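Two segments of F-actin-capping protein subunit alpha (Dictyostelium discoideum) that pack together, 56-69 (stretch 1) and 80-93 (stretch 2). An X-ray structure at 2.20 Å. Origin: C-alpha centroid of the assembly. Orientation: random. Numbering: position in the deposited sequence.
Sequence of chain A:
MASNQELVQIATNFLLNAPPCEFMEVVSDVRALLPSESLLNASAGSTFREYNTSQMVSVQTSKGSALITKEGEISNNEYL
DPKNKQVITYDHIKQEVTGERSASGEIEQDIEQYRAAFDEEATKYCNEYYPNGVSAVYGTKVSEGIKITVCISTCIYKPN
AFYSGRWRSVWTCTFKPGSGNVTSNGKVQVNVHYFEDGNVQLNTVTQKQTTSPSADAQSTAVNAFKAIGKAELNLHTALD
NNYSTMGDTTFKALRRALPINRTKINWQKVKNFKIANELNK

Stretch 1, residues 56-69: MVSVQTSKGSALIT
Stretch 2, residues 80-93: LDPKNKQVITYDHI

Two hairpins can pack mainly through side chains, with a water linking a backbone oxygen to a carboxylate and with backbone hydrogen bonds pairing the strands within each hairpin, as between Val59 and Ala66 and between Asp81 and Gln86; these segments of the F-actin-capping protein alpha subunit illustrate the principle. No clear hydrogen bond crosses directly between them, yet 533 Å² of surface is buried. Strand 58-61 and strand 86-91 run at 116° to each other, their axes 9.8 Å apart at closest approach. Both are extended, and alternation sends every second CA-to-CB bond toward the partner.

Stretch 1 starts at Met56, which leaves a preceding helix with positive phi (54/56). Val57 (-63/156, chi1 m) then points toward stretch 2 and sets CG2 3.8 Å from Tyr90 OH, while its O accepts from Ile68 N at 2.9 Å. Ser58 points away and is exposed. Val59 (-136/162, m) turns inward again: CG1 lies 3.6 Å from Tyr90 CE1, and a compact branched side chain fits between that ring and Ile88, whose CD1 is 4.4 Å from Val59 CG2. Its backbone is paired both ways with Ala66, Val59 N to Ala66 O at 2.9 Å and Ala66 N to Val59 O at 3.0 Å.

Gln60 faces away. Thr61 (p) shows its two chemistries: CG2 packs 3.5 Å from Ile88 CD1, while OG1 donates to Gly64 O (2.6 Å) and accepts from Lys63 N (3.2 Å), bracing the type I turn Thr61 to Gly64. Its CA is 8.2 Å from that of Ile88. Lys63 (m, t, t, m) starts toward stretch 2, laying CD 3.9 Å from Asn84 CB, then leads its charged end away; the CA atoms are 7.0 Å apart. Gly64, at 123/-177, adopts angles at which a CB would jam against the preceding carbonyl.

Ser65 points away, but a water lies 2.5 Å from Ser65 O and 2.8 Å from Asp81 OD1, placed to donate to either and so to link the stretches. Small Ala66 (-150/171) allows close approach, its CB 3.7 Å from Ile88 CD1 and 4.0 Å from Asp81 OD2, with the Ala66 and Asp81 CA atoms 6.7 Å apart. Ile88 (m, t) thus directs one methyl among Val59, Thr61 and Ala66.

Leu67 points sideways. Ile68 (m, m) covers one face of Tyr90 (t, chi2 73°): its CG1 sits 4.1 Å from the ring centroid, 2° off the normal, a CH-pi contact suited to an aliphatic branch. Its CG2 also reaches 4.2 Å from His92 NE2. Thr69 lies out of reach.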

# COMPACT_ATOMS: atom_id res chain seq x y z
N MET A 56 -11.54 -13.12 -5.00
CA MET A 56 -12.95 -13.49 -5.04
C MET A 56 -13.69 -12.49 -5.95
O MET A 56 -14.64 -11.83 -5.55
CB MET A 56 -13.57 -13.48 -3.64
CG MET A 56 -12.84 -14.35 -2.62
SD MET A 56 -13.88 -14.86 -1.23
CE MET A 56 -14.03 -13.37 -0.31
N VAL A 57 -13.21 -12.39 -7.19
CA VAL A 57 -13.82 -11.51 -8.17
C VAL A 57 -15.26 -11.96 -8.45
O VAL A 57 -15.62 -13.12 -8.23
CB VAL A 57 -13.01 -11.51 -9.50
CG1 VAL A 57 -11.59 -10.97 -9.26
CG2 VAL A 57 -12.95 -12.94 -10.07
N SER A 58 -16.10 -11.04 -8.91
CA SER A 58 -17.49 -11.34 -9.22
C SER A 58 -17.68 -11.41 -10.73
O SER A 58 -16.92 -10.82 -11.49
CB SER A 58 -18.41 -10.27 -8.63
OG SER A 58 -18.21 -9.04 -9.29
N VAL A 59 -18.71 -12.15 -11.14
CA VAL A 59 -19.01 -12.31 -12.56
C VAL A 59 -20.51 -12.17 -12.76
O VAL A 59 -21.29 -12.27 -11.81
CB VAL A 59 -18.58 -13.71 -13.07
CG1 VAL A 59 -17.07 -13.85 -13.00
CG2 VAL A 59 -19.24 -14.80 -12.23
N GLN A 60 -20.91 -11.94 -14.01
CA GLN A 60 -22.33 -11.82 -14.32
C GLN A 60 -22.70 -13.04 -15.14
O GLN A 60 -22.02 -13.35 -16.12
CB GLN A 60 -22.63 -10.57 -15.15
CG GLN A 60 -22.48 -9.26 -14.41
CD GLN A 60 -23.38 -9.15 -13.19
OE1 GLN A 60 -24.51 -9.63 -13.20
NE2 GLN A 60 -22.89 -8.49 -12.15
N THR A 61 -23.76 -13.73 -14.73
CA THR A 61 -24.25 -14.89 -15.46
C THR A 61 -25.67 -14.56 -15.89
O THR A 61 -26.21 -13.52 -15.50
CB THR A 61 -24.30 -16.17 -14.60
OG1 THR A 61 -25.34 -16.04 -13.62
CG2 THR A 61 -22.96 -16.42 -13.92
N SER A 62 -26.28 -15.43 -16.68
CA SER A 62 -27.64 -15.22 -17.14
C SER A 62 -28.64 -15.15 -15.99
O SER A 62 -29.72 -14.58 -16.13
CB SER A 62 -28.05 -16.33 -18.11
OG SER A 62 -27.18 -16.38 -19.24
N LYS A 63 -28.26 -15.72 -14.85
CA LYS A 63 -29.13 -15.76 -13.68
C LYS A 63 -28.75 -14.79 -12.57
O LYS A 63 -29.32 -14.83 -11.49
CB LYS A 63 -29.17 -17.17 -13.09
CG LYS A 63 -29.95 -18.16 -13.91
CD LYS A 63 -29.75 -19.56 -13.38
CE LYS A 63 -30.62 -20.55 -14.12
NZ LYS A 63 -32.05 -20.19 -13.93
N GLY A 64 -27.77 -13.93 -12.84
CA GLY A 64 -27.34 -12.98 -11.83
C GLY A 64 -25.86 -13.08 -11.52
O GLY A 64 -25.13 -13.88 -12.11
N SER A 65 -25.42 -12.27 -10.56
CA SER A 65 -24.02 -12.23 -10.16
C SER A 65 -23.58 -13.45 -9.36
O SER A 65 -24.39 -14.11 -8.71
CB SER A 65 -23.76 -10.96 -9.36
OG SER A 65 -24.66 -10.87 -8.27
N ALA A 66 -22.29 -13.75 -9.42
CA ALA A 66 -21.71 -14.87 -8.68
C ALA A 66 -20.25 -14.57 -8.34
O ALA A 66 -19.67 -13.59 -8.82
CB ALA A 66 -21.79 -16.16 -9.48
N LEU A 67 -19.66 -15.41 -7.50
CA LEU A 67 -18.27 -15.24 -7.11
C LEU A 67 -17.37 -16.35 -7.63
O LEU A 67 -17.78 -17.50 -7.74
CB LEU A 67 -18.16 -15.19 -5.58
CG LEU A 67 -18.78 -14.02 -4.80
CD1 LEU A 67 -18.36 -14.12 -3.33
CD2 LEU A 67 -18.32 -12.69 -5.38
N ILE A 68 -16.13 -15.99 -7.94
CA ILE A 68 -15.12 -16.95 -8.38
C ILE A 68 -14.20 -17.11 -7.16
O ILE A 68 -13.44 -16.20 -6.82
CB ILE A 68 -14.28 -16.41 -9.56
CG1 ILE A 68 -15.17 -16.18 -10.79
CG2 ILE A 68 -13.14 -17.37 -9.87
CD1 ILE A 68 -15.90 -17.41 -11.27
N THR A 69 -14.29 -18.26 -6.49
CA THR A 69 -13.49 -18.52 -5.30
C THR A 69 -12.86 -19.91 -5.33
O THR A 69 -13.22 -20.73 -6.18
CB THR A 69 -14.35 -18.46 -4.03
OG1 THR A 69 -15.14 -19.66 -3.95
CG2 THR A 69 -15.28 -17.25 -4.07
N LEU A 80 -18.65 -23.55 -8.92
CA LEU A 80 -20.01 -23.87 -8.51
C LEU A 80 -20.73 -22.66 -7.93
O LEU A 80 -20.15 -21.86 -7.19
CB LEU A 80 -19.97 -24.98 -7.46
CG LEU A 80 -21.32 -25.52 -6.95
CD1 LEU A 80 -22.04 -26.25 -8.08
CD2 LEU A 80 -21.08 -26.48 -5.79
N ASP A 81 -21.99 -22.52 -8.30
CA ASP A 81 -22.84 -21.44 -7.83
C ASP A 81 -24.11 -22.12 -7.34
O ASP A 81 -25.10 -22.23 -8.07
CB ASP A 81 -23.14 -20.47 -8.98
CG ASP A 81 -24.15 -19.41 -8.61
OD1 ASP A 81 -24.28 -19.11 -7.41
OD2 ASP A 81 -24.80 -18.86 -9.52
N PRO A 82 -24.09 -22.61 -6.09
CA PRO A 82 -25.21 -23.31 -5.44
C PRO A 82 -26.53 -22.57 -5.46
O PRO A 82 -27.59 -23.18 -5.68
CB PRO A 82 -24.70 -23.51 -4.01
CG PRO A 82 -23.22 -23.60 -4.18
CD PRO A 82 -22.96 -22.48 -5.16
N LYS A 83 -26.48 -21.26 -5.25
CA LYS A 83 -27.69 -20.46 -5.23
C LYS A 83 -28.53 -20.65 -6.49
O LYS A 83 -29.74 -20.78 -6.41
CB LYS A 83 -27.33 -18.98 -5.06
CG LYS A 83 -28.55 -18.07 -4.94
CD LYS A 83 -28.15 -16.62 -4.76
CE LYS A 83 -27.42 -16.42 -3.45
NZ LYS A 83 -26.92 -15.01 -3.32
N ASN A 84 -27.87 -20.67 -7.64
CA ASN A 84 -28.57 -20.82 -8.91
C ASN A 84 -28.37 -22.21 -9.51
O ASN A 84 -28.58 -22.41 -10.71
CB ASN A 84 -28.10 -19.75 -9.89
CG ASN A 84 -28.24 -18.35 -9.33
OD1 ASN A 84 -27.25 -17.65 -9.11
ND2 ASN A 84 -29.48 -17.94 -9.08
N LYS A 85 -27.98 -23.16 -8.68
CA LYS A 85 -27.76 -24.54 -9.11
C LYS A 85 -27.07 -24.61 -10.46
O LYS A 85 -27.59 -25.21 -11.40
CB LYS A 85 -29.09 -25.28 -9.19
CG LYS A 85 -29.79 -25.47 -7.85
CD LYS A 85 -30.92 -26.47 -7.97
CE LYS A 85 -32.15 -25.86 -8.61
NZ LYS A 85 -32.89 -25.05 -7.61
N GLN A 86 -25.89 -24.01 -10.56
CA GLN A 86 -25.16 -24.03 -11.82
C GLN A 86 -23.65 -24.12 -11.66
O GLN A 86 -23.10 -23.91 -10.58
CB GLN A 86 -25.51 -22.79 -12.66
CG GLN A 86 -25.13 -21.46 -12.04
CD GLN A 86 -25.55 -20.28 -12.92
OE1 GLN A 86 -25.36 -19.12 -12.55
NE2 GLN A 86 -26.11 -20.57 -14.08
N VAL A 87 -22.99 -24.45 -12.76
CA VAL A 87 -21.55 -24.57 -12.81
C VAL A 87 -21.09 -23.55 -13.83
O VAL A 87 -21.54 -23.55 -14.99
CB VAL A 87 -21.11 -25.97 -13.27
CG1 VAL A 87 -19.62 -25.97 -13.56
CG2 VAL A 87 -21.44 -26.98 -12.19
N ILE A 88 -20.21 -22.66 -13.39
CA ILE A 88 -19.71 -21.60 -14.25
C ILE A 88 -18.30 -21.91 -14.74
O ILE A 88 -17.40 -22.20 -13.95
CB ILE A 88 -19.68 -20.27 -13.48
CG1 ILE A 88 -21.09 -19.94 -12.99
CG2 ILE A 88 -19.15 -19.17 -14.36
CD1 ILE A 88 -21.14 -18.76 -12.02
N THR A 89 -18.13 -21.87 -16.06
CA THR A 89 -16.83 -22.08 -16.67
C THR A 89 -16.27 -20.67 -16.82
O THR A 89 -16.97 -19.76 -17.29
CB THR A 89 -16.95 -22.78 -18.05
OG1 THR A 89 -17.63 -24.03 -17.88
CG2 THR A 89 -15.56 -23.06 -18.64
N TYR A 90 -15.01 -20.50 -16.43
CA TYR A 90 -14.36 -19.19 -16.43
C TYR A 90 -12.96 -19.15 -17.07
O TYR A 90 -12.15 -20.04 -16.84
CB TYR A 90 -14.26 -18.71 -14.98
CG TYR A 90 -13.76 -17.30 -14.76
CD1 TYR A 90 -14.56 -16.20 -15.07
CD2 TYR A 90 -12.53 -17.07 -14.16
CE1 TYR A 90 -14.16 -14.91 -14.76
CE2 TYR A 90 -12.12 -15.78 -13.84
CZ TYR A 90 -12.94 -14.71 -14.15
OH TYR A 90 -12.55 -13.43 -13.81
N ASP A 91 -12.69 -18.11 -17.85
CA ASP A 91 -11.37 -17.97 -18.46
C ASP A 91 -10.57 -17.02 -17.59
O ASP A 91 -10.79 -15.81 -17.65
CB ASP A 91 -11.46 -17.39 -19.86
CG ASP A 91 -10.12 -17.39 -20.58
OD1 ASP A 91 -9.13 -16.88 -20.00
OD2 ASP A 91 -10.05 -17.90 -21.72
N HIS A 92 -9.64 -17.56 -16.80
CA HIS A 92 -8.83 -16.74 -15.90
C HIS A 92 -7.94 -15.69 -16.54
O HIS A 92 -7.63 -14.68 -15.93
CB HIS A 92 -7.97 -17.64 -15.01
CG HIS A 92 -8.73 -18.28 -13.90
ND1 HIS A 92 -9.07 -19.62 -13.90
CD2 HIS A 92 -9.23 -17.77 -12.75
CE1 HIS A 92 -9.74 -19.90 -12.80
NE2 HIS A 92 -9.85 -18.80 -12.08
N ILE A 93 -7.50 -15.93 -17.77
CA ILE A 93 -6.63 -14.97 -18.42
C ILE A 93 -7.39 -13.79 -19.00
O ILE A 93 -6.93 -12.65 -18.92
CB ILE A 93 -5.80 -15.65 -19.52
CG1 ILE A 93 -4.85 -16.67 -18.86
CG2 ILE A 93 -5.02 -14.61 -20.30
CD1 ILE A 93 -3.99 -17.43 -19.83
O HOH W 1 -24.55 -16.36 -7.55